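Local coordinates for protein putative aminotransferase (Actinomadura melliaura, PDB 4ZWV) that probably transfers an amino group to a sugar in the biosynthesis of the AT2433 aminopentose, using pyridoxal 5'-phosphate as cofactor, at residues T83-W89 with S321-H327; E265-Y270 with R361-V365; L115-I119 with I144-A148. All coordinates share one frame; numbering follows the deposited sequence. Where two conformers were deposited one is given.

Overall arrangement
Contact 1 is the buried one of the three: it joins the start of helix 85-93 to the loop before helix 338-344, near the cofactor site and against the second subunit, and its chemistry is amides, a histidine-carboxylate bond and waters. Contacts 2 and 3 are partly buried helix pairs away from the annotated sites and untouched by the other chain. In each, an arginine reaches a glutamate beside apolar side chains, but contact 2 adds a guanidinium-on-phenyl stack, while contact 3 relies on a two-pronged salt bridge. Contact 3 lies between two helices packed against the large sheet, its nearest atoms about 9 Å from contact 1; contact 2 is about 26 Å from contact 3, again between nearest atoms.

Contact 1. Residues T83-W89 with S321-H327; sequences TFEATNW and SRRNDEH
Close to the pyridoxal phosphate site of this fold-type I aminotransferase, the first turn of helix 85-93 meets the loop 321-327, with Asn324 reaching in from the loop. Asn88 ND2 gives Asn324 OD1 a nearly straight bond of 2.8 Å, the two amide planes standing almost perpendicular (89°). Asn88 OD1 is also hydrogen-bonded to Ser79 OG, and its ND2 to Thr80 O. The other end of the Asn324 amide faces two carbonyls: Asn324 ND2 bonds Arg322 O of its own loop and, weakly, Thr83 O at 3.0 Å. Bonds at both ends of the amide are likely to fix its rotation.

Phe84, whose side chain is about 5 Å from those of the cofactor-binding Thr58 and His164, lies against the loop at Ser321. Glu85 bends at chi2 (81°), which turns its carboxylate toward the loop. There His327 NE2 donates to the anti lone pair of Glu85 OE2 at 2.8 Å, near the plane of the imidazole, and Tyr230 of the second subunit bonds the same oxygen. Trp89, its NE1 bonded to Tyr217 O of the second subunit, packs obliquely on the histidine, Trp89 CZ2 lying 3.6 Å from His327 CD2.

Contact 2. Residues E265-Y270 with R361-V365; sequences ENAAFY and REHVV
Helix segments 265-270 and 361-365 run roughly parallel, their axes 11.0 Å apart at closest approach and crossing at -28°, with Asn266 next to Arg361 and Tyr270 next to Val365. Across that spacing Arg361 reaches as a knob among Glu265, Asn266, Phe269 and Tyr270. Its CG sits between the backbone N and the carbonyl carbon (chi1 65°), and from there the chain runs extended to NE along one face of the Phe269 ring. The guanidinium lies flat on that ring, planes 9° apart, in an off-centre cation-pi stack; Arg361 NE is 3.6 Å from Phe269 CG, and Arg361 CD adds a CH-pi contact over the same face.

NH1 carries the polar grip. Arg361 NH1 donates to Asn266 OD1 at 2.8 Å, in the plane of that carbonyl, and makes a longer salt bridge of 3.2 Å to Glu265 OE2, which offers its anti lone pair from somewhat out of the guanidinium plane. Glu265 has a second cationic partner in Arg261, and Asn266 ND2 is held by Val352 O.

The pair ties the C-terminal part of the long helix 243-273 to helix 358-369, in what is probably the smaller domain of the aminotransferase fold. With an alanine in place of Arg361, Glu265 OE2 would probably lose this cationic partner, Asn266 OD1 its donor here, and the Phe269 face the group lying flat on it.

Further along, the contact turns apolar. Val365 CG2 reaches both rings, 3.6 Å from Phe269 CE2 and 3.8 Å from Tyr270 CD1, the latter at the tyrosine's edge. Tyr270 also passes across Val364, whose CG1 is 3.6 Å from Tyr270 OH, the hydroxyl being hydrogen-bonded to Pro351 O.

Contact 3. Residues L115-I119 with I144-A148; sequences LERKI and ILDRA
Arg147 grips Glu116 side-on. Arg147 NE meets the syn lone pair of Glu116 OE2 at 2.9 Å in an almost straight bond (171°), and Arg147 NH2 reaches Glu116 OE1 at 3.2 Å. Both oxygens lie close to the guanidinium plane, but the carboxylate is turned 33° from it, so that OE1 is met from out of its own plane. The arginine chain bends at chi3 (-69°), bringing the NE edge round to the acid. A water donates to both Glu116 OE2 and Ile144 O, its oxygen lying 2.8 Å from Ile144 O.

Beside this bridge the packing is aliphatic. Ile144 crosses the glutamate obliquely, Ile144 CG1 3.6 Å from Glu116 OE1, and Ile144 CG2 meets the tip of Ile119, CD1, at 3.7 Å. The other branch of Ile119 turns to Ala148, Ile119 CG2 to Ala148 CB 4.0 Å. Ile119 and Leu145 go on to touch strands 76-79 and 123-129, respectively. Helices 112-118 and 138-152 flank strand 123-129 in sequence, the strand lying within the mostly parallel seven-stranded sheet and the helices packed against it, as in the large domain of fold-type I pyridoxal phosphate enzymes.

Contact 1. Residues T83-W89 with S321-H327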
ATOM      1  N   THR A  83      13.297  -6.892  14.612  0.62  9.59           N
ATOM      2  CA  THR A  83      13.177  -6.190  13.350  0.62 12.09           C
ATOM      3  C   THR A  83      12.024  -5.211  13.457  0.62  9.37           C
ATOM      4  O   THR A  83      11.345  -5.151  14.491  0.62 10.34           O
ATOM      5  CB  THR A  83      12.956  -7.158  12.166  0.62 11.26           C
ATOM      6  OG1 THR A  83      12.903  -6.422  10.934  0.62 10.74           O
ATOM      7  CG2 THR A  83      11.675  -7.946  12.346  0.62 13.78           C
ATOM      8  N   PHE A  84      11.819  -4.430  12.402  1.00 10.27           N
ATOM      9  CA  PHE A  84      10.676  -3.530  12.352  1.00  9.89           C
ATOM     10  C   PHE A  84       9.438  -4.394  12.122  1.00 10.70           C
ATOM     11  O   PHE A  84       9.512  -5.434  11.462  1.00 10.36           O
ATOM     12  CB  PHE A  84      10.834  -2.479  11.252  1.00 10.14           C
ATOM     13  CG  PHE A  84       9.684  -1.517  11.171  1.00 10.58           C
ATOM     14  CD1 PHE A  84       9.366  -0.714  12.254  1.00 15.07           C
ATOM     15  CD2 PHE A  84       8.927  -1.414  10.012  1.00 10.71           C
ATOM     16  CE1 PHE A  84       8.309   0.178  12.196  1.00 18.32           C
ATOM     17  CE2 PHE A  84       7.867  -0.521   9.944  1.00 11.78           C
ATOM     18  CZ  PHE A  84       7.557   0.275  11.040  1.00 16.41           C
ATOM     19  N   GLU A  85       8.304  -3.962  12.667  1.00  8.91           N
ATOM     20  CA  GLU A  85       7.098  -4.788  12.668  1.00  9.50           C
ATOM     21  C   GLU A  85       6.647  -5.213  11.270  1.00 10.44           C
ATOM     22  O   GLU A  85       6.066  -6.287  11.109  1.00 10.03           O
ATOM     23  CB  GLU A  85       5.954  -4.058  13.374  1.00  9.57           C
ATOM     24  CG  GLU A  85       6.007  -4.112  14.907  1.00 11.57           C
ATOM     25  CD  GLU A  85       6.955  -3.089  15.530  1.00 11.93           C
ATOM     26  OE1 GLU A  85       7.649  -2.347  14.799  1.00 11.93           O
ATOM     27  OE2 GLU A  85       6.977  -3.017  16.779  1.00 12.32           O
ATOM     28  N   ALA A  86       6.913  -4.384  10.266  1.00  9.57           N
ATOM     29  CA  ALA A  86       6.523  -4.706   8.891  1.00 10.63           C
ATOM     30  C   ALA A  86       6.981  -6.090   8.445  1.00  8.50           C
ATOM     31  O   ALA A  86       6.240  -6.795   7.762  1.00  9.91           O
ATOM     32  CB  ALA A  86       7.075  -3.663   7.932  1.00 11.63           C
ATOM     33  N   THR A  87       8.200  -6.471   8.827  1.00  9.03           N
ATOM     34  CA  THR A  87       8.761  -7.756   8.424  1.00  9.39           C
ATOM     35  C   THR A  87       7.831  -8.893   8.804  1.00  8.67           C
ATOM     36  O   THR A  87       7.528  -9.789   8.015  1.00 10.82           O
ATOM     37  CB  THR A  87      10.120  -8.003   9.099  1.00  9.98           C
ATOM     38  OG1 THR A  87      10.987  -6.892   8.841  1.00 12.27           O
ATOM     39  CG2 THR A  87      10.748  -9.290   8.582  1.00 12.14           C
ATOM     40  N   ASN A  88       7.350  -8.825  10.032  1.00  8.64           N
ATOM     41  CA  ASN A  88       6.558  -9.907  10.579  1.00  8.04           C
ATOM     42  C   ASN A  88       5.071  -9.750  10.339  1.00  8.84           C
ATOM     43  O   ASN A  88       4.364 -10.743  10.178  1.00 10.51           O
ATOM     44  CB  ASN A  88       6.873 -10.037  12.067  1.00  9.39           C
ATOM     45  CG  ASN A  88       8.271 -10.552  12.270  1.00  9.86           C
ATOM     46  OD1 ASN A  88       8.619 -11.555  11.663  1.00 10.00           O
ATOM     47  ND2 ASN A  88       9.106  -9.839  13.039  1.00 10.10           N
ATOM     48  N   TRP A  89       4.576  -8.517  10.280  1.00  8.35           N
ATOM     49  CA  TRP A  89       3.157  -8.379  10.010  1.00  8.29           C
ATOM     50  C   TRP A  89       2.829  -8.766   8.565  1.00  9.77           C
ATOM     51  O   TRP A  89       1.717  -9.225   8.294  1.00  9.78           O
ATOM     52  CB  TRP A  89       2.682  -6.958  10.305  1.00  7.49           C
ATOM     53  CG  TRP A  89       2.712  -6.508  11.776  1.00  9.16           C
ATOM     54  CD1 TRP A  89       2.346  -5.266  12.216  1.00  9.98           C
ATOM     55  CD2 TRP A  89       3.107  -7.248  12.970  1.00  9.31           C
ATOM     56  NE1 TRP A  89       2.485  -5.173  13.579  1.00 10.08           N
ATOM     57  CE2 TRP A  89       2.951  -6.368  14.067  1.00  9.42           C
ATOM     58  CE3 TRP A  89       3.572  -8.554  13.217  1.00  9.84           C
ATOM     59  CZ2 TRP A  89       3.237  -6.746  15.388  1.00  9.24           C
ATOM     60  CZ3 TRP A  89       3.867  -8.927  14.538  1.00 10.58           C
ATOM     61  CH2 TRP A  89       3.699  -8.025  15.602  1.00  9.99           C
ATOM     62  N   SER A 321      12.775  -0.590  17.201  0.67 13.61           N
ATOM     63  CA  SER A 321      11.452  -1.144  17.468  0.67 15.24           C
ATOM     64  C   SER A 321      11.461  -1.955  18.756  0.67 11.24           C
ATOM     65  O   SER A 321      12.518  -2.358  19.236  0.67 15.99           O
ATOM     66  CB  SER A 321      10.982  -2.042  16.315  0.67 18.60           C
ATOM     67  OG  SER A 321      10.576  -1.276  15.194  0.67 26.03           O
ATOM     68  N   ARG A 322      10.278  -2.204  19.303  1.00 13.40           N
ATOM     69  CA  ARG A 322      10.120  -3.209  20.353  1.00 12.29           C
ATOM     70  C   ARG A 322      10.298  -4.595  19.722  1.00 12.66           C
ATOM     71  O   ARG A 322       9.849  -4.818  18.594  1.00 14.04           O
ATOM     72  CB  ARG A 322       8.747  -3.089  21.019  1.00 14.10           C
ATOM     73  CG  ARG A 322       8.524  -4.060  22.154  1.00 13.14           C
ATOM     74  CD  ARG A 322       7.116  -3.940  22.735  1.00 14.59           C
ATOM     75  NE  ARG A 322       6.978  -4.770  23.929  1.00 15.70           N
ATOM     76  CZ  ARG A 322       5.945  -4.732  24.762  1.00 20.80           C
ATOM     77  NH1 ARG A 322       4.948  -3.888  24.546  1.00 24.23           N
ATOM     78  NH2 ARG A 322       5.912  -5.541  25.815  1.00 21.90           N
ATOM     79  N   ARG A 323      10.953  -5.523  20.419  1.00 11.52           N
ATOM     80  CA  ARG A 323      11.019  -6.893  19.900  1.00 11.08           C
ATOM     81  C   ARG A 323       9.596  -7.391  19.606  1.00 10.56           C
ATOM     82  O   ARG A 323       8.708  -7.292  20.464  1.00 11.29           O
ATOM     83  CB  ARG A 323      11.754  -7.828  20.879  1.00 12.13           C
ATOM     84  CG  ARG A 323      11.181  -7.876  22.294  1.00 11.25           C
ATOM     85  CD  ARG A 323      12.050  -8.746  23.224  1.00 15.14           C
ATOM     86  NE  ARG A 323      11.917 -10.172  22.932  1.00 13.27           N
ATOM     87  CZ  ARG A 323      12.599 -11.114  23.573  1.00 13.05           C
ATOM     88  NH1 ARG A 323      13.461 -10.770  24.530  1.00 15.01           N
ATOM     89  NH2 ARG A 323      12.430 -12.390  23.256  1.00 14.00           N
ATOM     90  N   ASN A 324       9.369  -7.896  18.389  1.00 10.48           N
ATOM     91  CA  ASN A 324       7.994  -8.059  17.895  1.00 10.68           C
ATOM     92  C   ASN A 324       7.244  -9.180  18.612  1.00  9.68           C
ATOM     93  O   ASN A 324       6.007  -9.194  18.632  1.00 11.85           O
ATOM     94  CB  ASN A 324       7.963  -8.360  16.390  1.00 11.15           C
ATOM     95  CG  ASN A 324       8.529  -7.238  15.514  1.00 11.64           C
ATOM     96  OD1 ASN A 324       8.564  -7.392  14.297  1.00 11.17           O
ATOM     97  ND2 ASN A 324       8.995  -6.139  16.108  1.00 11.50           N
ATOM     98  N   ASP A 325       7.993 -10.117  19.190  1.00 11.65           N
ATOM     99  CA  ASP A 325       7.383 -11.269  19.849  1.00 10.70           C
ATOM    100  C   ASP A 325       6.710 -10.896  21.167  1.00 11.24           C
ATOM    101  O   ASP A 325       5.974 -11.704  21.728  1.00 13.76           O
ATOM    102  CB  ASP A 325       8.430 -12.391  20.074  1.00 10.46           C
ATOM    103  CG  ASP A 325       9.609 -11.963  20.952  1.00 11.91           C
ATOM    104  OD1 ASP A 325      10.030 -10.789  20.902  1.00 12.51           O
ATOM    105  OD2 ASP A 325      10.136 -12.832  21.691  1.00 15.69           O
ATOM    106  N   GLU A 326       6.930  -9.670  21.639  1.00 11.66           N
ATOM    107  CA  GLU A 326       6.281  -9.202  22.871  1.00 11.77           C
ATOM    108  C   GLU A 326       4.896  -8.571  22.640  1.00 11.81           C
ATOM    109  O   GLU A 326       4.169  -8.305  23.602  1.00 13.92           O
ATOM    110  CB  GLU A 326       7.181  -8.197  23.599  1.00 12.47           C
ATOM    111  CG  GLU A 326       8.335  -8.854  24.347  1.00 15.69           C
ATOM    112  CD  GLU A 326       9.149  -7.876  25.179  1.00 18.66           C
ATOM    113  OE1 GLU A 326       8.887  -6.660  25.132  1.00 18.10           O
ATOM    114  OE2 GLU A 326      10.070  -8.328  25.896  1.00 19.58           O
ATOM    115  N   HIS A 327       4.540  -8.309  21.387  1.00 11.50           N
ATOM    116  CA  HIS A 327       3.247  -7.685  21.104  1.00 11.16           C
ATOM    117  C   HIS A 327       2.093  -8.627  21.390  1.00 12.99           C
ATOM    118  O   HIS A 327       2.168  -9.832  21.104  1.00 13.15           O
ATOM    119  CB  HIS A 327       3.196  -7.224  19.653  1.00 11.32           C
ATOM    120  CG  HIS A 327       4.070  -6.044  19.370  1.00 10.38           C
ATOM    121  ND1 HIS A 327       4.022  -4.890  20.122  1.00 13.38           N
ATOM    122  CD2 HIS A 327       5.016  -5.841  18.421  1.00 10.01           C
ATOM    123  CE1 HIS A 327       4.893  -4.021  19.640  1.00 12.52           C
ATOM    124  NE2 HIS A 327       5.507  -4.571  18.608  1.00 12.46           N
TER
HETATM  125  O   HOH W   1      12.867  -4.991  17.236  1.00 27.22           O
HETATM  126  O   HOH W   2       8.595   0.321  15.509  1.00 26.51           O

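Contact 2. Residues E265-Y270 with R361-V365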
ATOM      1  N   GLU A 265      31.977   6.173   7.581  1.00 16.86           N
ATOM      2  CA  GLU A 265      33.063   6.900   8.232  1.00 18.66           C
ATOM      3  C   GLU A 265      32.766   7.140   9.714  1.00 17.59           C
ATOM      4  O   GLU A 265      33.639   6.979  10.566  1.00 18.94           O
ATOM      5  CB  GLU A 265      33.307   8.226   7.510  1.00 18.00           C
ATOM      6  CG  GLU A 265      34.334   9.129   8.171  1.00 34.93           C
ATOM      7  CD  GLU A 265      34.402  10.509   7.532  1.00 48.02           C
ATOM      8  OE1 GLU A 265      34.579  10.591   6.297  1.00 49.13           O
ATOM      9  OE2 GLU A 265      34.272  11.512   8.265  1.00 47.29           O
ATOM     10  N   ASN A 266      31.522   7.500  10.024  1.00 17.16           N
ATOM     11  CA  ASN A 266      31.135   7.730  11.414  1.00 17.99           C
ATOM     12  C   ASN A 266      31.182   6.443  12.239  1.00 17.68           C
ATOM     13  O   ASN A 266      31.611   6.454  13.396  1.00 15.68           O
ATOM     14  CB  ASN A 266      29.738   8.349  11.479  1.00 16.12           C
ATOM     15  CG  ASN A 266      29.709   9.759  10.934  1.00 16.55           C
ATOM     16  OD1 ASN A 266      30.733  10.452  10.912  1.00 18.81           O
ATOM     17  ND2 ASN A 266      28.542  10.194  10.483  1.00 15.05           N
ATOM     18  N   ALA A 267      30.734   5.343  11.640  1.00 17.45           N
ATOM     19  CA  ALA A 267      30.802   4.031  12.284  1.00 15.17           C
ATOM     20  C   ALA A 267      32.250   3.644  12.581  1.00 20.46           C
ATOM     21  O   ALA A 267      32.563   3.127  13.658  1.00 17.38           O
ATOM     22  CB  ALA A 267      30.142   2.977  11.408  1.00 14.50           C
ATOM     23  N   ALA A 268      33.132   3.900  11.622  1.00 15.26           N
ATOM     24  CA  ALA A 268      34.549   3.603  11.816  1.00 19.82           C
ATOM     25  C   ALA A 268      35.110   4.442  12.958  1.00 19.78           C
ATOM     26  O   ALA A 268      35.934   3.966  13.747  1.00 21.00           O
ATOM     27  CB  ALA A 268      35.331   3.853  10.536  1.00 19.06           C
ATOM     28  N   PHE A 269      34.660   5.692  13.042  1.00 19.47           N
ATOM     29  CA  PHE A 269      35.076   6.589  14.114  1.00 18.66           C
ATOM     30  C   PHE A 269      34.660   6.026  15.476  1.00 20.55           C
ATOM     31  O   PHE A 269      35.470   5.969  16.406  1.00 19.78           O
ATOM     32  CB  PHE A 269      34.487   7.985  13.893  1.00 19.96           C
ATOM     33  CG  PHE A 269      34.840   8.980  14.960  1.00 20.36           C
ATOM     34  CD1 PHE A 269      36.054   9.642  14.935  1.00 29.99           C
ATOM     35  CD2 PHE A 269      33.943   9.270  15.978  1.00 24.31           C
ATOM     36  CE1 PHE A 269      36.374  10.565  15.916  1.00 32.25           C
ATOM     37  CE2 PHE A 269      34.261  10.190  16.958  1.00 31.36           C
ATOM     38  CZ  PHE A 269      35.472  10.836  16.926  1.00 27.77           C
ATOM     39  N   TYR A 270      33.403   5.616  15.593  1.00 18.16           N
ATOM     40  CA  TYR A 270      32.935   4.993  16.831  1.00 19.19           C
ATOM     41  C   TYR A 270      33.714   3.714  17.154  1.00 22.40           C
ATOM     42  O   TYR A 270      34.072   3.488  18.309  1.00 19.57           O
ATOM     43  CB  TYR A 270      31.446   4.665  16.756  1.00 15.85           C
ATOM     44  CG  TYR A 270      30.503   5.849  16.802  1.00 16.93           C
ATOM     45  CD1 TYR A 270      30.853   7.045  17.416  1.00 19.03           C
ATOM     46  CD2 TYR A 270      29.243   5.749  16.228  1.00 16.23           C
ATOM     47  CE1 TYR A 270      29.965   8.117  17.457  1.00 21.52           C
ATOM     48  CE2 TYR A 270      28.355   6.804  16.258  1.00 18.00           C
ATOM     49  CZ  TYR A 270      28.715   7.981  16.872  1.00 16.99           C
ATOM     50  OH  TYR A 270      27.814   9.023  16.895  1.00 18.25           O
ATOM     51  N   ARG A 361      29.676  14.012  16.478  1.00 21.81           N
ATOM     52  CA  ARG A 361      30.125  12.654  16.818  1.00 22.84           C
ATOM     53  C   ARG A 361      31.161  12.671  17.930  1.00 21.18           C
ATOM     54  O   ARG A 361      31.240  11.724  18.715  1.00 25.94           O
ATOM     55  CB  ARG A 361      30.670  11.908  15.594  1.00 25.54           C
ATOM     56  CG  ARG A 361      31.923  12.482  14.981  1.00 30.58           C
ATOM     57  CD  ARG A 361      32.327  11.661  13.769  1.00 26.89           C
ATOM     58  NE  ARG A 361      33.676  12.003  13.327  1.00 27.79           N
ATOM     59  CZ  ARG A 361      34.211  11.611  12.178  1.00 27.46           C
ATOM     60  NH1 ARG A 361      33.512  10.858  11.337  1.00 24.33           N
ATOM     61  NH2 ARG A 361      35.449  11.978  11.868  1.00 29.42           N
ATOM     62  N   GLU A 362      31.942  13.747  18.006  1.00 23.39           N
ATOM     63  CA  GLU A 362      32.890  13.920  19.101  1.00 25.07           C
ATOM     64  C   GLU A 362      32.126  14.105  20.406  1.00 22.19           C
ATOM     65  O   GLU A 362      32.543  13.617  21.457  1.00 26.20           O
ATOM     66  CB  GLU A 362      33.803  15.115  18.831  1.00 31.78           C
ATOM     67  CG  GLU A 362      34.863  14.840  17.781  1.00 43.48           C
ATOM     68  CD  GLU A 362      35.546  16.100  17.286  1.00 57.67           C
ATOM     69  OE1 GLU A 362      35.372  17.164  17.919  1.00 61.50           O
ATOM     70  OE2 GLU A 362      36.257  16.024  16.263  1.00 61.59           O
ATOM     71  N   HIS A 363      30.980  14.777  20.319  1.00 22.63           N
ATOM     72  CA  HIS A 363      30.125  14.979  21.480  1.00 24.78           C
ATOM     73  C   HIS A 363      29.529  13.653  21.969  1.00 21.11           C
ATOM     74  O   HIS A 363      29.464  13.406  23.177  1.00 25.31           O
ATOM     75  CB  HIS A 363      29.014  15.990  21.145  1.00 23.16           C
ATOM     76  CG  HIS A 363      28.006  16.176  22.236  1.00 24.40           C
ATOM     77  ND1 HIS A 363      28.341  16.634  23.492  1.00 27.50           N
ATOM     78  CD2 HIS A 363      26.665  15.988  22.250  1.00 25.45           C
ATOM     79  CE1 HIS A 363      27.253  16.701  24.239  1.00 26.05           C
ATOM     80  NE2 HIS A 363      26.221  16.319  23.507  1.00 27.79           N
ATOM     81  N   VAL A 364      29.120  12.798  21.033  1.00 19.30           N
ATOM     82  CA  VAL A 364      28.586  11.482  21.375  1.00 19.18           C
ATOM     83  C   VAL A 364      29.653  10.663  22.109  1.00 23.63           C
ATOM     84  O   VAL A 364      29.398  10.116  23.186  1.00 22.21           O
ATOM     85  CB  VAL A 364      28.107  10.726  20.122  1.00 17.66           C
ATOM     86  CG1 VAL A 364      27.762   9.274  20.453  1.00 18.68           C
ATOM     87  CG2 VAL A 364      26.907  11.445  19.494  1.00 20.03           C
ATOM     88  N   VAL A 365      30.851  10.611  21.539  1.00 19.27           N
ATOM     89  CA  VAL A 365      31.947   9.851  22.131  1.00 21.23           C
ATOM     90  C   VAL A 365      32.358  10.395  23.494  1.00 22.63           C
ATOM     91  O   VAL A 365      32.531   9.628  24.439  1.00 25.29           O
ATOM     92  CB  VAL A 365      33.173   9.827  21.196  1.00 19.87           C
ATOM     93  CG1 VAL A 365      34.422   9.355  21.941  1.00 25.77           C
ATOM     94  CG2 VAL A 365      32.883   8.939  19.994  1.00 21.19           C
TER

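Contact 3. Residues L115-I119 with I144-A148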
ATOM      1  N   LEU A 115      18.128 -21.182  13.422  1.00 12.08           N
ATOM      2  CA  LEU A 115      17.394 -21.331  12.174  1.00 12.93           C
ATOM      3  C   LEU A 115      17.413 -22.776  11.692  1.00 14.80           C
ATOM      4  O   LEU A 115      16.365 -23.360  11.406  1.00 14.17           O
ATOM      5  CB  LEU A 115      17.969 -20.425  11.090  1.00 13.70           C
ATOM      6  CG  LEU A 115      17.345 -20.692   9.715  1.00 12.57           C
ATOM      7  CD1 LEU A 115      15.864 -20.326   9.694  1.00 14.04           C
ATOM      8  CD2 LEU A 115      18.103 -19.938   8.644  1.00 13.14           C
ATOM      9  N   GLU A 116      18.602 -23.363  11.625  1.00 13.63           N
ATOM     10  CA  GLU A 116      18.701 -24.712  11.086  1.00 14.46           C
ATOM     11  C   GLU A 116      17.919 -25.713  11.947  1.00 16.19           C
ATOM     12  O   GLU A 116      17.267 -26.621  11.413  1.00 17.51           O
ATOM     13  CB  GLU A 116      20.159 -25.146  10.945  1.00 17.16           C
ATOM     14  CG  GLU A 116      20.253 -26.537  10.318  1.00 17.02           C
ATOM     15  CD  GLU A 116      21.578 -26.828   9.645  1.00 25.19           C
ATOM     16  OE1 GLU A 116      22.579 -26.139   9.936  1.00 24.74           O
ATOM     17  OE2 GLU A 116      21.611 -27.774   8.824  1.00 26.66           O
ATOM     18  N   ARG A 117      17.934 -25.523  13.264  1.00 14.13           N
ATOM     19  CA  ARG A 117      17.180 -26.404  14.155  1.00 15.56           C
ATOM     20  C   ARG A 117      15.667 -26.279  13.967  1.00 15.26           C
ATOM     21  O   ARG A 117      14.919 -27.212  14.278  1.00 19.02           O
ATOM     22  CB  ARG A 117      17.526 -26.117  15.617  1.00 17.33           C
ATOM     23  CG  ARG A 117      18.928 -26.541  16.022  1.00 23.25           C
ATOM     24  CD  ARG A 117      19.106 -26.454  17.533  1.00 26.71           C
ATOM     25  NE  ARG A 117      18.854 -25.116  18.050  1.00 24.68           N
ATOM     26  CZ  ARG A 117      19.804 -24.230  18.341  1.00 25.59           C
ATOM     27  NH1 ARG A 117      21.091 -24.533  18.174  1.00 25.51           N
ATOM     28  NH2 ARG A 117      19.464 -23.042  18.814  1.00 22.40           N
ATOM     29  N   LYS A 118      15.208 -25.136  13.461  1.00 13.38           N
ATOM     30  CA  LYS A 118      13.768 -24.884  13.415  1.00 12.10           C
ATOM     31  C   LYS A 118      13.124 -25.104  12.049  1.00 13.57           C
ATOM     32  O   LYS A 118      11.904 -25.065  11.923  1.00 16.18           O
ATOM     33  CB  LYS A 118      13.485 -23.472  13.918  1.00 13.19           C
ATOM     34  CG  LYS A 118      13.619 -23.390  15.435  1.00 15.34           C
ATOM     35  CD  LYS A 118      13.535 -21.968  15.943  1.00 12.54           C
ATOM     36  CE  LYS A 118      13.411 -21.966  17.460  1.00 15.11           C
ATOM     37  NZ  LYS A 118      13.584 -20.599  18.029  1.00 13.43           N
ATOM     38  N   ILE A 119      13.933 -25.334  11.023  1.00 15.09           N
ATOM     39  CA  ILE A 119      13.367 -25.717   9.729  1.00 12.31           C
ATOM     40  C   ILE A 119      12.661 -27.063   9.901  1.00 12.69           C
ATOM     41  O   ILE A 119      13.193 -27.987  10.525  1.00 15.77           O
ATOM     42  CB  ILE A 119      14.449 -25.795   8.647  1.00 13.51           C
ATOM     43  CG1 ILE A 119      14.984 -24.400   8.360  1.00 13.91           C
ATOM     44  CG2 ILE A 119      13.906 -26.439   7.369  1.00 16.89           C
ATOM     45  CD1 ILE A 119      16.194 -24.387   7.446  1.00 17.45           C
ATOM     46  N   ILE A 144      22.685 -24.194   4.663  1.00 14.85           N
ATOM     47  CA  ILE A 144      21.605 -24.686   5.506  1.00 13.32           C
ATOM     48  C   ILE A 144      20.435 -25.154   4.646  1.00 13.55           C
ATOM     49  O   ILE A 144      19.867 -26.226   4.888  1.00 15.65           O
ATOM     50  CB  ILE A 144      21.150 -23.599   6.493  1.00 13.76           C
ATOM     51  CG1 ILE A 144      22.235 -23.409   7.555  1.00 14.98           C
ATOM     52  CG2 ILE A 144      19.813 -23.976   7.137  1.00 15.56           C
ATOM     53  CD1 ILE A 144      22.071 -22.146   8.397  1.00 16.07           C
ATOM     54  N   LEU A 145      20.110 -24.367   3.630  1.00 13.55           N
ATOM     55  CA  LEU A 145      19.019 -24.703   2.721  1.00 13.85           C
ATOM     56  C   LEU A 145      19.364 -25.891   1.830  1.00 15.91           C
ATOM     57  O   LEU A 145      18.475 -26.675   1.483  1.00 15.87           O
ATOM     58  CB  LEU A 145      18.650 -23.493   1.884  1.00 13.56           C
ATOM     59  CG  LEU A 145      17.905 -22.461   2.724  1.00 23.20           C
ATOM     60  CD1 LEU A 145      17.650 -21.285   1.856  1.00 29.54           C
ATOM     61  CD2 LEU A 145      16.597 -23.039   3.262  1.00 28.12           C
ATOM     62  N   ASP A 146      20.636 -26.025   1.449  1.00 12.95           N
ATOM     63  CA  ASP A 146      21.068 -27.215   0.720  1.00 13.37           C
ATOM     64  C   ASP A 146      20.737 -28.475   1.516  1.00 15.51           C
ATOM     65  O   ASP A 146      20.210 -29.453   0.974  1.00 17.33           O
ATOM     66  CB  ASP A 146      22.578 -27.195   0.436  1.00 16.09           C
ATOM     67  CG  ASP A 146      22.987 -26.131  -0.571  1.00 19.71           C
ATOM     68  OD1 ASP A 146      22.128 -25.609  -1.308  1.00 17.80           O
ATOM     69  OD2 ASP A 146      24.205 -25.840  -0.644  1.00 21.21           O
ATOM     70  N   ARG A 147      21.074 -28.457   2.803  1.00 15.42           N
ATOM     71  CA  ARG A 147      20.830 -29.606   3.666  1.00 15.73           C
ATOM     72  C   ARG A 147      19.338 -29.817   3.904  1.00 13.21           C
ATOM     73  O   ARG A 147      18.887 -30.960   3.986  1.00 18.01           O
ATOM     74  CB  ARG A 147      21.577 -29.447   4.996  1.00 19.19           C
ATOM     75  CG  ARG A 147      23.096 -29.506   4.838  1.00 20.34           C
ATOM     76  CD  ARG A 147      23.845 -29.489   6.172  1.00 19.83           C
ATOM     77  NE  ARG A 147      23.745 -28.205   6.869  1.00 20.18           N
ATOM     78  CZ  ARG A 147      24.496 -27.136   6.594  1.00 19.94           C
ATOM     79  NH1 ARG A 147      25.393 -27.173   5.612  1.00 20.38           N
ATOM     80  NH2 ARG A 147      24.339 -26.022   7.291  1.00 21.45           N
ATOM     81  N   ALA A 148      18.584 -28.728   4.018  1.00 13.99           N
ATOM     82  CA  ALA A 148      17.142 -28.834   4.215  1.00 14.82           C
ATOM     83  C   ALA A 148      16.485 -29.464   2.993  1.00 16.30           C
ATOM     84  O   ALA A 148      15.583 -30.291   3.120  1.00 16.61           O
ATOM     85  CB  ALA A 148      16.529 -27.462   4.504  1.00 16.16           C
TER
HETATM   86  O   HOH W   3      19.256 -27.753   7.203  1.00 22.92           O